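Local coordinates for citrate lyase subunit beta-like protein (Mycobacterium tuberculosis H37Rv, PDB 6AQ4), which is a magnesium-dependent lyase of the HpcH/HpaI aldolase family, forms a homotrimer and may play a role in fatty acid biosynthesis, at residues W18-A23 with V215-S220; G139-A144 with D187-D192. All coordinates share one frame; numbering follows the deposited sequence.

Contact 1 of 2, residues W18-A23 with V215-S220; sequences WLFCPA and VCIHPS. With CQM (Citramalyl-CoA), chain L.
L19 and C216 face each other as a parallel beta bridge, where strand 17-22 meets strand 213-216. Two backbone bonds hold the pair. F20 N donates to C216 O at 2.8 Å, and C216 N donates to W18 O. The packed part lies around the F20 ring. V215 CG1 reaches F20 CE2 at 3.4 Å and meets the ring obliquely, and I217 CG2 touches F20 CD2. One face of the ring takes citramalyl-CoA, with C2P over its centre. F20 CG is anti to its carbonyl carbon (chi1 -90°), which carries the ring to the thioester arm of the ligand. L19 extends the other way. Its CD1 rests on H218 N at 3.5 Å, and its CD2 on P219 CB at 4.1 Å.

Past I217 the backbones diverge, and citramalyl-CoA bridges them. Its adenine N6A donates to F20 O at 2.8 Å, and its N8P donates to I217 O at 2.6 Å. H218 NE2 donates to the phosphate oxygen O1A at 2.9 Å. H218 ND1 accepts from S220 N, a bond that caps the turn into the next helix. S220 itself is exposed.

This seam closes the TIM barrel, joining its first and last strands. Strand 38-42 continues the sheet beyond 17-22. C216 packs on helix 221-228, and P219 on helix 29-35.

Contact 2 of 2, residues G139-A144 with D187-D192; sequences GMMWGA and DAVHLD. With CQM (Citramalyl-CoA), chain L.
W142 and D187 make the hydrogen bond across this contact. W142 NE1 donates to D187 OD1 at 2.9 Å, almost straight at 177°. The acceptor lies in the indole plane, and the donor comes nearly along the C-O axis. The ring and carboxylate lie side by side, with planes 30° apart. D187 OD1 has a second partner, R171 NE, in a salt bridge.

A CH-pi contact is made over one indole face. A188 CB sits 3.6 Å from the centroid of the five-membered ring of W142. Its nearest ring atom is W142 CE2, at 3.3 Å. With CG between its backbone N and carbonyl carbon (chi1 73°), W142 sets its ring beside D187 and under this methyl. Y163 adds an edge-to-face partner for this ring.

Apolar contact is lighter at M141. Its side chain is fully extended and brings CE to 4.3 Å from V189 CG1. M141 CE also lies 4.1 Å from D187 O.

One water spans the backbones. Its oxygen lies 3.1 Å from W142 O, to which it donates, and 2.9 Å from V189 N, from which it accepts. It thus bridges the end of strand 137-142 and the loop after strand 184-187. Nearby, A144 N comes 3.4 Å from O4 of citramalyl-CoA.

The in-plane bond and the methyl over the face probably restrict rotation of the indole. The buried carboxylate is paired with R171, which probably favours its ionised form.

From the N terminus, the first strand of the barrel supplies 18-23. The chain then passes through the next four strands to the sixth, which holds 139-144. Contact 2 closes a loop of 42 residues when 187-192, starting at the end of the seventh strand, is reached. The eighth strand then brings 215-220 back to the first, and contact 1 closes a loop of 191 residues. The smaller loop therefore lies wholly within the larger, and the two do not cross. The centres of the two contacts are about 11 Å apart. V189 CG1 packs on I217 CG2 at 3.5 Å, and M141 CE on V215 CG2. Together they join strands six, seven, eight and one around citramalyl-CoA.

Contact 1 of 2, residues W18-A23 with V215-S220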
loop_
_atom_site.group_PDB
_atom_site.type_symbol
_atom_site.label_atom_id
_atom_site.label_comp_id
_atom_site.label_asym_id
_atom_site.label_seq_id
_atom_site.Cartn_x
_atom_site.Cartn_y
_atom_site.Cartn_z
ATOM N N TRP B 18 20.380 -3.847 -15.525
ATOM C CA TRP B 18 20.532 -2.527 -16.147
ATOM C C TRP B 18 21.425 -1.605 -15.319
ATOM O O TRP B 18 21.460 -1.670 -14.087
ATOM C CB TRP B 18 19.182 -1.852 -16.409
ATOM C CG TRP B 18 18.285 -2.589 -17.363
ATOM C CD1 TRP B 18 18.332 -3.922 -17.690
ATOM C CD2 TRP B 18 17.204 -2.031 -18.113
ATOM N NE1 TRP B 18 17.338 -4.222 -18.593
ATOM C CE2 TRP B 18 16.634 -3.077 -18.869
ATOM C CE3 TRP B 18 16.660 -0.746 -18.221
ATOM C CZ2 TRP B 18 15.549 -2.875 -19.723
ATOM C CZ3 TRP B 18 15.578 -0.547 -19.065
ATOM C CH2 TRP B 18 15.032 -1.608 -19.801
ATOM N N LEU B 19 22.149 -0.745 -16.021
ATOM C CA LEU B 19 23.152 0.104 -15.407
ATOM C C LEU B 19 23.002 1.545 -15.890
ATOM O O LEU B 19 23.009 1.827 -17.093
ATOM C CB LEU B 19 24.551 -0.419 -15.745
ATOM C CG LEU B 19 25.762 0.382 -15.255
ATOM C CD1 LEU B 19 25.687 0.616 -13.750
ATOM C CD2 LEU B 19 27.065 -0.330 -15.635
ATOM N N PHE B 20 22.851 2.449 -14.933
ATOM C CA PHE B 20 22.950 3.861 -15.198
ATOM C C PHE B 20 24.398 4.227 -15.497
ATOM O O PHE B 20 25.317 3.760 -14.826
ATOM C CB PHE B 20 22.518 4.637 -13.969
ATOM C CG PHE B 20 21.056 4.955 -13.926
ATOM C CD1 PHE B 20 20.507 5.893 -14.791
ATOM C CD2 PHE B 20 20.235 4.354 -12.984
ATOM C CE1 PHE B 20 19.154 6.204 -14.733
ATOM C CE2 PHE B 20 18.891 4.658 -12.918
ATOM C CZ PHE B 20 18.346 5.590 -13.791
ATOM N N CYS B 21 24.586 5.078 -16.497
ATOM C CA CYS B 21 25.864 5.733 -16.742
ATOM C C CYS B 21 25.589 7.191 -17.145
ATOM O O CYS B 21 24.926 7.441 -18.145
ATOM C CB CYS B 21 26.628 5.019 -17.853
ATOM S SG CYS B 21 28.230 5.768 -18.204
ATOM N N PRO B 22 26.064 8.159 -16.347
ATOM C CA PRO B 22 25.841 9.559 -16.731
ATOM C C PRO B 22 26.392 9.850 -18.130
ATOM O O PRO B 22 27.507 9.449 -18.453
ATOM C CB PRO B 22 26.629 10.339 -15.671
ATOM C CG PRO B 22 26.620 9.439 -14.471
ATOM C CD PRO B 22 26.729 8.042 -15.039
ATOM N N ALA B 23 25.613 10.550 -18.948
ATOM C CA ALA B 23 25.996 10.784 -20.338
ATOM C C ALA B 23 27.146 11.778 -20.527
ATOM O O ALA B 23 27.631 11.936 -21.641
ATOM C CB ALA B 23 24.789 11.196 -21.161
ATOM N N VAL B 215 17.644 -2.129 -11.567
ATOM C CA VAL B 215 18.544 -1.116 -12.111
ATOM C C VAL B 215 19.739 -0.891 -11.196
ATOM O O VAL B 215 19.583 -0.756 -9.979
ATOM C CB VAL B 215 17.805 0.217 -12.325
ATOM C CG1 VAL B 215 18.717 1.238 -13.028
ATOM C CG2 VAL B 215 16.528 -0.026 -13.110
ATOM N N CYS B 216 20.931 -0.847 -11.785
ATOM C CA CYS B 216 22.158 -0.644 -11.014
ATOM C C CYS B 216 22.821 0.695 -11.288
ATOM O O CYS B 216 22.606 1.304 -12.339
ATOM C CB CYS B 216 23.168 -1.758 -11.301
ATOM S SG CYS B 216 22.558 -3.380 -10.856
ATOM N N ILE B 217 23.642 1.133 -10.334
ATOM C CA ILE B 217 24.391 2.378 -10.457
ATOM C C ILE B 217 25.901 2.133 -10.419
ATOM O O ILE B 217 26.695 3.057 -10.548
ATOM C CB ILE B 217 23.949 3.421 -9.409
ATOM C CG1 ILE B 217 23.812 2.790 -8.019
ATOM C CG2 ILE B 217 22.585 4.028 -9.825
ATOM C CD1 ILE B 217 25.124 2.544 -7.282
ATOM N N HIS B 218 26.296 0.877 -10.265
ATOM C CA HIS B 218 27.710 0.522 -10.364
ATOM C C HIS B 218 27.845 -0.811 -11.100
ATOM O O HIS B 218 27.038 -1.714 -10.898
ATOM C CB HIS B 218 28.351 0.451 -8.971
ATOM C CG HIS B 218 29.850 0.435 -8.993
ATOM N ND1 HIS B 218 30.585 -0.730 -9.006
ATOM C CD2 HIS B 218 30.751 1.444 -9.005
ATOM C CE1 HIS B 218 31.873 -0.439 -9.030
ATOM N NE2 HIS B 218 32.003 0.875 -9.032
ATOM N N PRO B 219 28.856 -0.934 -11.974
ATOM C CA PRO B 219 29.040 -2.198 -12.699
ATOM C C PRO B 219 29.276 -3.386 -11.759
ATOM O O PRO B 219 28.866 -4.508 -12.071
ATOM C CB PRO B 219 30.269 -1.931 -13.577
ATOM C CG PRO B 219 30.938 -0.734 -12.968
ATOM C CD PRO B 219 29.846 0.082 -12.364
ATOM N N SER B 220 29.905 -3.144 -10.613
ATOM C CA SER B 220 30.146 -4.213 -9.638
ATOM C C SER B 220 28.847 -4.867 -9.186
ATOM O O SER B 220 28.846 -6.002 -8.714
ATOM C CB SER B 220 30.889 -3.682 -8.411
ATOM O OG SER B 220 30.084 -2.752 -7.701
HETATM C C2 CQM L . 18.020 7.880 -8.246
HETATM C C4 CQM L . 15.832 8.514 -7.358
HETATM C C6 CQM L . 16.083 6.681 -9.147
HETATM P P2A CQM L . 33.660 6.010 -9.373
HETATM O O5A CQM L . 34.579 6.028 -10.573
HETATM O O4A CQM L . 34.047 7.086 -8.379
HETATM O O3A CQM L . 33.628 4.608 -8.669
HETATM O O6A CQM L . 32.173 6.336 -9.850
HETATM P P1A CQM L . 34.739 3.515 -8.914
HETATM O O1A CQM L . 34.397 2.290 -8.078
HETATM O O2A CQM L . 36.103 4.087 -8.530
HETATM O O5B CQM L . 34.756 3.083 -10.431
HETATM C C5B CQM L . 35.678 2.125 -10.841
HETATM C C4B CQM L . 35.508 1.592 -12.256
HETATM O O4B CQM L . 34.153 1.474 -12.502
HETATM C C3B CQM L . 35.964 2.552 -13.258
HETATM O O3B CQM L . 36.319 1.860 -14.422
HETATM C C2B CQM L . 34.806 3.283 -13.499
HETATM O O2B CQM L . 34.985 4.199 -14.534
HETATM C C1B CQM L . 33.756 2.252 -13.577
HETATM P P3B CQM L . 37.849 1.488 -14.676
HETATM O O7A CQM L . 38.005 0.892 -16.069
HETATM O O8A CQM L . 38.314 0.481 -13.634
HETATM O O9A CQM L . 38.662 2.760 -14.555
HETATM N N9A CQM L . 32.376 2.706 -13.371
HETATM C C4A CQM L . 31.410 2.773 -14.306
HETATM N N3A CQM L . 31.352 2.478 -15.615
HETATM C C2A CQM L . 30.218 2.646 -16.297
HETATM N N1A CQM L . 29.113 3.122 -15.704
HETATM C C6A CQM L . 29.114 3.428 -14.399
HETATM C C5A CQM L . 30.277 3.258 -13.665
HETATM N N7A CQM L . 30.591 3.467 -12.374
HETATM C C8A CQM L . 31.874 3.132 -12.201
HETATM N N6A CQM L . 27.934 3.937 -13.724
HETATM C CBP CQM L . 29.869 6.962 -9.356
HETATM C CCP CQM L . 31.237 6.644 -8.861
HETATM C CDP CQM L . 29.882 8.403 -9.781
HETATM C CEP CQM L . 28.841 6.741 -8.218
HETATM C CAP CQM L . 29.577 6.048 -10.536
HETATM O OAP CQM L . 29.426 4.707 -10.139
HETATM C C9P CQM L . 28.286 6.409 -11.282
HETATM O O9P CQM L . 28.225 7.401 -11.977
HETATM N N8P CQM L . 27.120 5.561 -11.153
HETATM C C7P CQM L . 25.924 5.925 -11.841
HETATM C C6P CQM L . 25.385 7.308 -11.444
HETATM C C5P CQM L . 24.033 7.607 -12.022
HETATM O O5P CQM L . 23.816 7.327 -13.179
HETATM N N4P CQM L . 23.030 8.221 -11.185
HETATM C C3P CQM L . 21.695 8.482 -11.717
HETATM C C2P CQM L . 20.775 7.324 -11.394
HETATM S S1P CQM L . 20.379 7.093 -9.653
HETATM C C1 CQM L . 19.058 8.301 -9.291
HETATM O O2 CQM L . 18.978 9.433 -9.872
HETATM C C3 CQM L . 16.572 8.032 -8.622
HETATM O O7 CQM L . 16.475 8.989 -9.630
HETATM O O3 CQM L . 15.431 9.738 -7.215
HETATM O O4 CQM L . 15.612 7.704 -6.422
#

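Contact 2 of 2, residues G139-A144 with D187-D192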
loop_
_atom_site.group_PDB
_atom_site.type_symbol
_atom_site.label_atom_id
_atom_site.label_comp_id
_atom_site.label_asym_id
_atom_site.label_seq_id
_atom_site.Cartn_x
_atom_site.Cartn_y
_atom_site.Cartn_z
ATOM N N GLY B 139 7.393 0.691 -19.989
ATOM C CA GLY B 139 7.886 0.271 -18.680
ATOM C C GLY B 139 7.655 1.268 -17.554
ATOM O O GLY B 139 7.454 2.451 -17.809
ATOM N N MET B 140 7.675 0.781 -16.310
ATOM C CA MET B 140 7.596 1.636 -15.124
ATOM C C MET B 140 8.751 1.310 -14.180
ATOM O O MET B 140 8.989 0.137 -13.875
ATOM C CB MET B 140 6.294 1.394 -14.350
ATOM C CG MET B 140 5.033 1.514 -15.161
ATOM S SD MET B 140 4.544 3.220 -15.448
ATOM C CE MET B 140 3.989 3.729 -13.807
ATOM N N MET B 141 9.456 2.340 -13.717
ATOM C CA MET B 141 10.458 2.201 -12.657
ATOM C C MET B 141 10.002 3.089 -11.498
ATOM O O MET B 141 9.188 3.986 -11.709
ATOM C CB MET B 141 11.819 2.642 -13.185
ATOM C CG MET B 141 12.945 2.634 -12.183
ATOM S SD MET B 141 14.494 3.138 -12.968
ATOM C CE MET B 141 15.632 2.972 -11.583
ATOM N N TRP B 142 10.452 2.820 -10.276
ATOM C CA TRP B 142 10.203 3.759 -9.168
ATOM C C TRP B 142 11.511 4.282 -8.585
ATOM O O TRP B 142 12.556 3.639 -8.708
ATOM C CB TRP B 142 9.332 3.142 -8.062
ATOM C CG TRP B 142 10.060 2.118 -7.237
ATOM C CD1 TRP B 142 10.489 0.886 -7.644
ATOM C CD2 TRP B 142 10.447 2.248 -5.867
ATOM N NE1 TRP B 142 11.128 0.241 -6.609
ATOM C CE2 TRP B 142 11.112 1.055 -5.507
ATOM C CE3 TRP B 142 10.296 3.256 -4.908
ATOM C CZ2 TRP B 142 11.626 0.845 -4.228
ATOM C CZ3 TRP B 142 10.806 3.044 -3.639
ATOM C CH2 TRP B 142 11.463 1.847 -3.312
ATOM N N GLY B 143 11.451 5.459 -7.968
ATOM C CA GLY B 143 12.631 6.096 -7.400
ATOM C C GLY B 143 12.311 6.555 -5.989
ATOM O O GLY B 143 11.412 7.370 -5.771
ATOM N N ALA B 144 13.033 6.003 -5.025
ATOM C CA ALA B 144 12.803 6.293 -3.611
ATOM C C ALA B 144 13.332 7.645 -3.164
ATOM O O ALA B 144 12.821 8.221 -2.204
ATOM C CB ALA B 144 13.445 5.193 -2.736
ATOM N N ASP B 187 12.895 -2.331 -10.819
ATOM C CA ASP B 187 13.046 -2.058 -9.393
ATOM C C ASP B 187 14.108 -0.985 -9.135
ATOM O O ASP B 187 15.023 -0.786 -9.942
ATOM C CB ASP B 187 13.387 -3.343 -8.634
ATOM C CG ASP B 187 13.064 -3.249 -7.148
ATOM O OD1 ASP B 187 12.212 -2.415 -6.768
ATOM O OD2 ASP B 187 13.656 -4.024 -6.363
ATOM N N ALA B 188 13.989 -0.314 -7.991
ATOM C CA ALA B 188 14.817 0.847 -7.672
ATOM C C ALA B 188 16.299 0.536 -7.451
ATOM O O ALA B 188 16.666 -0.543 -6.978
ATOM C CB ALA B 188 14.243 1.592 -6.463
ATOM N N VAL B 189 17.149 1.504 -7.783
ATOM C CA VAL B 189 18.595 1.345 -7.619
ATOM C C VAL B 189 18.955 1.090 -6.159
ATOM O O VAL B 189 18.222 1.504 -5.250
ATOM C CB VAL B 189 19.362 2.607 -8.087
ATOM C CG1 VAL B 189 19.400 2.700 -9.620
ATOM C CG2 VAL B 189 18.754 3.862 -7.465
ATOM N N HIS B 190 20.086 0.416 -5.940
ATOM C CA HIS B 190 20.623 0.196 -4.600
ATOM C C HIS B 190 21.834 1.115 -4.428
ATOM O O HIS B 190 22.895 0.871 -5.018
ATOM C CB HIS B 190 21.043 -1.269 -4.425
ATOM C CG HIS B 190 21.244 -1.677 -2.996
ATOM N ND1 HIS B 190 20.209 -2.118 -2.198
ATOM C CD2 HIS B 190 22.357 -1.714 -2.224
ATOM C CE1 HIS B 190 20.672 -2.395 -0.993
ATOM N NE2 HIS B 190 21.975 -2.166 -0.984
ATOM N N LEU B 191 21.671 2.162 -3.619
ATOM C CA LEU B 191 22.642 3.258 -3.550
ATOM C C LEU B 191 23.873 2.978 -2.687
ATOM O O LEU B 191 24.924 3.597 -2.898
ATOM C CB LEU B 191 21.968 4.563 -3.094
ATOM C CG LEU B 191 20.915 5.197 -4.021
ATOM C CD1 LEU B 191 20.508 6.572 -3.491
ATOM C CD2 LEU B 191 21.416 5.325 -5.457
ATOM N N ASP B 192 23.737 2.063 -1.722
ATOM C CA ASP B 192 24.857 1.609 -0.893
ATOM C C ASP B 192 25.732 0.675 -1.730
ATOM O O ASP B 192 25.463 -0.516 -1.822
ATOM C CB ASP B 192 24.343 0.884 0.365
ATOM C CG ASP B 192 25.396 0.804 1.480
ATOM O OD1 ASP B 192 26.610 0.691 1.180
ATOM O OD2 ASP B 192 25.008 0.861 2.669
HETATM C C2 CQM L . 18.020 7.880 -8.246
HETATM C C4 CQM L . 15.832 8.514 -7.358
HETATM C C6 CQM L . 16.083 6.681 -9.147
HETATM P P2A CQM L . 33.660 6.010 -9.373
HETATM O O5A CQM L . 34.579 6.028 -10.573
HETATM O O4A CQM L . 34.047 7.086 -8.379
HETATM O O3A CQM L . 33.628 4.608 -8.669
HETATM O O6A CQM L . 32.173 6.336 -9.850
HETATM P P1A CQM L . 34.739 3.515 -8.914
HETATM O O1A CQM L . 34.397 2.290 -8.078
HETATM O O2A CQM L . 36.103 4.087 -8.530
HETATM O O5B CQM L . 34.756 3.083 -10.431
HETATM C C5B CQM L . 35.678 2.125 -10.841
HETATM C C4B CQM L . 35.508 1.592 -12.256
HETATM O O4B CQM L . 34.153 1.474 -12.502
HETATM C C3B CQM L . 35.964 2.552 -13.258
HETATM O O3B CQM L . 36.319 1.860 -14.422
HETATM C C2B CQM L . 34.806 3.283 -13.499
HETATM O O2B CQM L . 34.985 4.199 -14.534
HETATM C C1B CQM L . 33.756 2.252 -13.577
HETATM P P3B CQM L . 37.849 1.488 -14.676
HETATM O O7A CQM L . 38.005 0.892 -16.069
HETATM O O8A CQM L . 38.314 0.481 -13.634
HETATM O O9A CQM L . 38.662 2.760 -14.555
HETATM N N9A CQM L . 32.376 2.706 -13.371
HETATM C C4A CQM L . 31.410 2.773 -14.306
HETATM N N3A CQM L . 31.352 2.478 -15.615
HETATM C C2A CQM L . 30.218 2.646 -16.297
HETATM N N1A CQM L . 29.113 3.122 -15.704
HETATM C C6A CQM L . 29.114 3.428 -14.399
HETATM C C5A CQM L . 30.277 3.258 -13.665
HETATM N N7A CQM L . 30.591 3.467 -12.374
HETATM C C8A CQM L . 31.874 3.132 -12.201
HETATM N N6A CQM L . 27.934 3.937 -13.724
HETATM C CBP CQM L . 29.869 6.962 -9.356
HETATM C CCP CQM L . 31.237 6.644 -8.861
HETATM C CDP CQM L . 29.882 8.403 -9.781
HETATM C CEP CQM L . 28.841 6.741 -8.218
HETATM C CAP CQM L . 29.577 6.048 -10.536
HETATM O OAP CQM L . 29.426 4.707 -10.139
HETATM C C9P CQM L . 28.286 6.409 -11.282
HETATM O O9P CQM L . 28.225 7.401 -11.977
HETATM N N8P CQM L . 27.120 5.561 -11.153
HETATM C C7P CQM L . 25.924 5.925 -11.841
HETATM C C6P CQM L . 25.385 7.308 -11.444
HETATM C C5P CQM L . 24.033 7.607 -12.022
HETATM O O5P CQM L . 23.816 7.327 -13.179
HETATM N N4P CQM L . 23.030 8.221 -11.185
HETATM C C3P CQM L . 21.695 8.482 -11.717
HETATM C C2P CQM L . 20.775 7.324 -11.394
HETATM S S1P CQM L . 20.379 7.093 -9.653
HETATM C C1 CQM L . 19.058 8.301 -9.291
HETATM O O2 CQM L . 18.978 9.433 -9.872
HETATM C C3 CQM L . 16.572 8.032 -8.622
HETATM O O7 CQM L . 16.475 8.989 -9.630
HETATM O O3 CQM L . 15.431 9.738 -7.215
HETATM O O4 CQM L . 15.612 7.704 -6.422
HETATM O O HOH W 1 15.577 3.830 -8.332
#